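Local atomic coordinates of CTD kinase subunit gamma (Schizosaccharomyces pombe, PDB entry 5CE7), a protein that probably helps activate the CTD kinase complex that phosphorylates the C-terminal repeats of RNA polymerase II's largest subunit, this piece being a noncanonical CTD-interacting domain. Residues A[86-91]-A[128-133]; A[111-116]-A[120-125]. All coordinates share one frame; numbering follows the deposited sequence.

Interaction 1 (A[86-91]-A[128-133]); sequences RDICKL and KDAMAT
In the all-helical, noncanonical CTD-interacting domain, the first turn of helix 88-95 rests on the middle of helix 124-139 through Cys89, Ile88, Asp129 and Ala130. The thiol of Cys89 does most of the touching. Its SG lies anti to the carbonyl carbon (chi1 -71°), which carries the sulfur across to the neighbouring backbone, 3.9 Å from Ala130 N and equally near Asp129 CB. The methyl of Ala130 points at the first helix and stands 4.2 Å from the same SG. Ile88 also meets this methyl, its CG1 4.4 Å from Ala130 CB. With a methyl as the facing group, the backbones come close: the CA atoms of Cys89 and Ala130 are 5.4 Å apart. No hydrogen bond joins the two segments. In the right-handed superhelix, helix 100-118 packs against this contact at Ile88 and Ala130. On helix 124-139, Thr133 OG1 turns back to Asp129 O at 3.0 Å, reaching that carbonyl from the face opposite Thr133 N. At the junction leading into helix 88-95, Arg86 grips Asp87 side-on, NE to OD1 at 2.6 Å and NH2 to OD2 at 3.0 Å. The carboxylate lies at the guanidinium edge, in its plane, but is itself tilted, so that NE approaches OD1 from 40° above the carboxylate plane; OD2 also bonds Tyr42 of helix 38-51.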
loop_
_atom_site.group_PDB
_atom_site.type_symbol
_atom_site.label_atom_id
_atom_site.label_comp_id
_atom_site.label_asym_id
_atom_site.label_seq_id
_atom_site.Cartn_x
_atom_site.Cartn_y
_atom_site.Cartn_z
ATOM N N ARG A 86 6.235 1.527 8.822
ATOM C CA ARG A 86 6.586 2.868 9.298
ATOM C C ARG A 86 5.563 3.888 8.813
ATOM O O ARG A 86 5.199 4.811 9.538
ATOM C CB ARG A 86 7.979 3.271 8.791
ATOM C CG ARG A 86 8.340 4.738 9.006
ATOM C CD ARG A 86 9.533 5.170 8.124
ATOM N NE ARG A 86 9.168 5.245 6.710
ATOM C CZ ARG A 86 9.978 4.937 5.697
ATOM N NH1 ARG A 86 11.219 4.529 5.925
ATOM N NH2 ARG A 86 9.543 5.036 4.450
ATOM N N ASP A 87 5.095 3.713 7.585
ATOM C CA ASP A 87 4.251 4.729 6.958
ATOM C C ASP A 87 2.762 4.431 7.000
ATOM O O ASP A 87 1.992 5.081 6.295
ATOM C CB ASP A 87 4.677 4.963 5.500
ATOM C CG ASP A 87 6.084 5.538 5.383
ATOM O OD1 ASP A 87 6.651 5.958 6.409
ATOM O OD2 ASP A 87 6.618 5.578 4.264
ATOM N N ILE A 88 2.347 3.459 7.810
ATOM C CA ILE A 88 0.950 2.994 7.766
ATOM C C ILE A 88 -0.083 4.091 8.021
ATOM O O ILE A 88 -1.111 4.147 7.346
ATOM C CB ILE A 88 0.679 1.765 8.687
ATOM C CG1 ILE A 88 -0.720 1.182 8.417
ATOM C CG2 ILE A 88 0.824 2.135 10.164
ATOM C CD1 ILE A 88 -0.947 0.710 6.969
ATOM N N CYS A 89 0.179 4.972 8.977
ATOM C CA CYS A 89 -0.779 6.036 9.256
ATOM C C CYS A 89 -0.783 7.095 8.152
ATOM O O CYS A 89 -1.829 7.660 7.838
ATOM C CB CYS A 89 -0.557 6.652 10.646
ATOM S SG CYS A 89 -1.043 5.539 12.008
ATOM N N LYS A 90 0.373 7.353 7.549
ATOM C CA LYS A 90 0.415 8.229 6.376
ATOM C C LYS A 90 -0.422 7.646 5.241
ATOM O O LYS A 90 -1.175 8.357 4.567
ATOM C CB LYS A 90 1.860 8.441 5.908
ATOM C CG LYS A 90 2.709 9.240 6.888
ATOM C CD LYS A 90 4.114 9.496 6.341
ATOM C CE LYS A 90 4.898 10.460 7.234
ATOM N NZ LYS A 90 6.301 10.674 6.743
ATOM N N LEU A 91 -0.279 6.340 5.029
ATOM C CA LEU A 91 -1.030 5.658 3.993
ATOM C C LEU A 91 -2.522 5.837 4.247
ATOM O O LEU A 91 -3.274 6.155 3.331
ATOM C CB LEU A 91 -0.655 4.177 3.938
ATOM C CG LEU A 91 0.787 3.966 3.440
ATOM C CD1 LEU A 91 1.322 2.554 3.711
ATOM C CD2 LEU A 91 0.868 4.296 1.951
ATOM N N LYS A 128 -4.084 0.070 16.206
ATOM C CA LYS A 128 -4.988 0.881 17.007
ATOM C C LYS A 128 -4.977 2.330 16.529
ATOM O O LYS A 128 -6.032 2.945 16.388
ATOM C CB LYS A 128 -4.626 0.811 18.497
ATOM C CG LYS A 128 -5.004 -0.508 19.185
ATOM C CD LYS A 128 -4.771 -0.429 20.695
ATOM C CE LYS A 128 -5.193 -1.709 21.415
ATOM N NZ LYS A 128 -4.072 -2.676 21.586
ATOM N N ASP A 129 -3.787 2.873 16.295
ATOM C CA ASP A 129 -3.651 4.236 15.780
ATOM C C ASP A 129 -4.310 4.405 14.409
ATOM O O ASP A 129 -5.035 5.366 14.170
ATOM C CB ASP A 129 -2.172 4.644 15.679
ATOM C CG ASP A 129 -1.594 5.129 17.014
ATOM O OD1 ASP A 129 -2.356 5.287 17.991
ATOM O OD2 ASP A 129 -0.373 5.362 17.076
ATOM N N ALA A 130 -4.033 3.479 13.501
ATOM C CA ALA A 130 -4.554 3.568 12.138
ATOM C C ALA A 130 -6.072 3.386 12.109
ATOM O O ALA A 130 -6.781 4.077 11.373
ATOM C CB ALA A 130 -3.868 2.536 11.250
HETATM N N MSE A 131 -6.571 2.458 12.917
HETATM C CA MSE A 131 -8.018 2.246 13.041
HETATM C C MSE A 131 -8.721 3.472 13.629
HETATM O O MSE A 131 -9.835 3.820 13.214
HETATM C CB MSE A 131 -8.320 0.992 13.872
HETATM C CG MSE A 131 -7.973 -0.316 13.157
HETATM SE SE MSE A 131 -9.132 -0.684 11.610
HETATM C CE MSE A 131 -10.761 -1.119 12.620
ATOM N N ALA A 132 -8.076 4.136 14.587
ATOM C CA ALA A 132 -8.657 5.365 15.148
ATOM C C ALA A 132 -8.692 6.485 14.100
ATOM O O ALA A 132 -9.591 7.320 14.096
ATOM C CB ALA A 132 -7.895 5.816 16.394
ATOM N N THR A 133 -7.702 6.501 13.218
ATOM C CA THR A 133 -7.669 7.482 12.145
ATOM C C THR A 133 -8.835 7.270 11.190
ATOM O O THR A 133 -9.535 8.213 10.841
ATOM C CB THR A 133 -6.342 7.424 11.360
ATOM O OG1 THR A 133 -5.259 7.697 12.254
ATOM C CG2 THR A 133 -6.339 8.459 10.240
#

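Interaction 2 (A[111-116]-A[120-125]); sequences KVLQSL and KVIDDN
Lys120, in the left-handed helical region (phi 60°), is the C-prime residue of a Schellman motif that ends helix 100-118 and turns the chain back on itself between Leu116 and Val121. The signature bond of the motif runs from Val121 N to Leu116 O, 3.0 Å long and nearly in line with the carbonyl, although bent at the hydrogen (142°); the companion bond joins Lys120 N to His117 O. The reversal brings apolar side chains back onto the helix that has just finished. Val121 leans over the same carbonyl, its CB 3.6 Å from Leu116 O, and its CG2 branch meets Leu116 CD2 at 4.1 Å, the two side chains crossing at a slant. Ile122 follows in extended conformation and lies along the last turns of the helix. Its CG1 sits between the backbone N and the carbonyl carbon (chi1 64°), and from there the extended chain carries CD1 to the helix, 3.8 Å from Leu113 O and 4.1 Å from Leu116 CB. The end of Leu113 also comes close, CD2 standing 4.3 Å from Ile122 CD1. Replacing Ile122 with an alanine removes CD1 and is likely to leave Leu116 CB and Leu113 CD2 without their apolar partner. Ile122 itself also touches Ile88, which brings the connection against helix 88-95. Beyond it, the Asp123 carboxylate caps the start of helix 124-139, its OD1 accepting from Gln126 N. Two backbone bonds close helix 100-118, and Val121, directly after the C-prime residue, packs on the very residue whose carbonyl it bonds: this is the classical hydrophobic contact of a Schellman motif, in which bonded amide and apolar pair act together at the helix end.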
loop_
_atom_site.group_PDB
_atom_site.type_symbol
_atom_site.label_atom_id
_atom_site.label_comp_id
_atom_site.label_asym_id
_atom_site.label_seq_id
_atom_site.Cartn_x
_atom_site.Cartn_y
_atom_site.Cartn_z
ATOM N N LYS A 111 -10.257 -3.331 5.915
ATOM C CA LYS A 111 -9.935 -4.693 5.482
ATOM C C LYS A 111 -8.423 -4.862 5.361
ATOM O O LYS A 111 -7.853 -5.858 5.820
ATOM C CB LYS A 111 -10.628 -5.026 4.157
ATOM C CG LYS A 111 -10.329 -6.422 3.613
ATOM C CD LYS A 111 -9.912 -6.356 2.150
ATOM C CE LYS A 111 -10.994 -5.721 1.270
ATOM N NZ LYS A 111 -12.040 -6.702 0.850
ATOM N N VAL A 112 -7.770 -3.879 4.751
ATOM C CA VAL A 112 -6.321 -3.923 4.592
ATOM C C VAL A 112 -5.598 -3.860 5.940
ATOM O O VAL A 112 -4.612 -4.573 6.167
ATOM C CB VAL A 112 -5.817 -2.771 3.698
ATOM C CG1 VAL A 112 -4.291 -2.768 3.653
ATOM C CG2 VAL A 112 -6.417 -2.892 2.301
ATOM N N LEU A 113 -6.079 -3.001 6.831
ATOM C CA LEU A 113 -5.426 -2.841 8.126
ATOM C C LEU A 113 -5.480 -4.144 8.917
ATOM O O LEU A 113 -4.501 -4.521 9.566
ATOM C CB LEU A 113 -6.046 -1.694 8.926
ATOM C CG LEU A 113 -5.760 -0.286 8.424
ATOM C CD1 LEU A 113 -6.509 0.734 9.271
ATOM C CD2 LEU A 113 -4.245 0.008 8.418
ATOM N N GLN A 114 -6.622 -4.825 8.852
ATOM C CA GLN A 114 -6.801 -6.094 9.547
ATOM C C GLN A 114 -5.855 -7.149 8.977
ATOM O O GLN A 114 -5.215 -7.895 9.712
ATOM C CB GLN A 114 -8.252 -6.565 9.445
ATOM C CG GLN A 114 -8.494 -7.999 9.913
ATOM C CD GLN A 114 -9.959 -8.413 9.785
ATOM O OE1 GLN A 114 -10.367 -9.004 8.784
ATOM N NE2 GLN A 114 -10.755 -8.093 10.801
ATOM N N SER A 115 -5.764 -7.183 7.654
ATOM C CA SER A 115 -4.856 -8.086 6.962
ATOM C C SER A 115 -3.394 -7.847 7.373
ATOM O O SER A 115 -2.678 -8.782 7.727
ATOM C CB SER A 115 -5.016 -7.911 5.456
ATOM O OG SER A 115 -4.113 -8.742 4.757
ATOM N N LEU A 116 -2.956 -6.594 7.316
ATOM C CA LEU A 116 -1.603 -6.244 7.724
ATOM C C LEU A 116 -1.345 -6.580 9.205
ATOM O O LEU A 116 -0.269 -7.055 9.567
ATOM C CB LEU A 116 -1.321 -4.763 7.445
ATOM C CG LEU A 116 -1.314 -4.380 5.952
ATOM C CD1 LEU A 116 -1.086 -2.884 5.760
ATOM C CD2 LEU A 116 -0.259 -5.174 5.203
ATOM N N LYS A 120 1.184 -9.475 10.983
ATOM C CA LYS A 120 2.246 -8.921 11.826
ATOM C C LYS A 120 3.156 -7.925 11.102
ATOM O O LYS A 120 4.300 -7.698 11.503
ATOM C CB LYS A 120 3.064 -10.056 12.444
ATOM C CG LYS A 120 2.184 -11.087 13.161
ATOM C CD LYS A 120 2.985 -12.237 13.735
ATOM C CE LYS A 120 2.377 -12.714 15.049
ATOM N NZ LYS A 120 2.507 -11.677 16.122
ATOM N N VAL A 121 2.634 -7.329 10.034
ATOM C CA VAL A 121 3.330 -6.245 9.355
ATOM C C VAL A 121 3.246 -4.984 10.216
ATOM O O VAL A 121 4.188 -4.183 10.269
ATOM C CB VAL A 121 2.722 -5.975 7.965
ATOM C CG1 VAL A 121 3.468 -4.837 7.263
ATOM C CG2 VAL A 121 2.755 -7.243 7.120
ATOM N N ILE A 122 2.107 -4.810 10.889
ATOM C CA ILE A 122 1.931 -3.716 11.848
ATOM C C ILE A 122 1.581 -4.285 13.228
ATOM O O ILE A 122 0.897 -5.300 13.326
ATOM C CB ILE A 122 0.853 -2.703 11.395
ATOM C CG1 ILE A 122 -0.537 -3.350 11.327
ATOM C CG2 ILE A 122 1.215 -2.080 10.039
ATOM C CD1 ILE A 122 -1.626 -2.388 10.801
ATOM N N ASP A 123 2.079 -3.650 14.288
ATOM C CA ASP A 123 1.804 -4.122 15.646
ATOM C C ASP A 123 0.484 -3.569 16.210
ATOM O O ASP A 123 -0.282 -2.891 15.509
ATOM C CB ASP A 123 2.981 -3.827 16.597
ATOM C CG ASP A 123 3.254 -2.333 16.769
ATOM O OD1 ASP A 123 2.304 -1.528 16.717
ATOM O OD2 ASP A 123 4.431 -1.960 16.961
ATOM N N ASP A 124 0.226 -3.867 17.479
ATOM C CA ASP A 124 -1.038 -3.507 18.105
ATOM C C ASP A 124 -1.235 -1.999 18.174
ATOM O O ASP A 124 -2.327 -1.499 17.899
ATOM C CB ASP A 124 -1.146 -4.121 19.507
ATOM C CG ASP A 124 -1.375 -5.626 19.477
ATOM O OD1 ASP A 124 -1.626 -6.179 18.381
ATOM O OD2 ASP A 124 -1.325 -6.254 20.560
ATOM N N ASN A 125 -0.179 -1.277 18.542
ATOM C CA ASN A 125 -0.252 0.177 18.650
ATOM C C ASN A 125 -0.525 0.867 17.309
ATOM O O ASN A 125 -1.396 1.736 17.228
ATOM C CB ASN A 125 1.024 0.751 19.268
ATOM C CG ASN A 125 0.860 2.198 19.674
ATOM O OD1 ASN A 125 -0.098 2.553 20.362
ATOM N ND2 ASN A 125 1.780 3.051 19.229
#

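In the fold
Interactions 1 and 2 have their centres 9 Å apart and lie on the same side of the domain. Helices 88-95 and 100-118 are consecutive in the chain, and helix 124-139 enters both contacts: the turn of interaction 2 leads into it, and interaction 1 returns its middle to helix 88-95. Leu113 links them most directly. Its CD2 is 3.7 Å from Ile88 CD1, whereas its CD1 lies 3.8 Å from both Ala130 CB and the selenium of selenomethionine Met131. Ile88 CD1 also reaches Leu116 CD1 at 3.8 Å. The two contacts therefore share one apolar core between three helices of the right-handed superhelix.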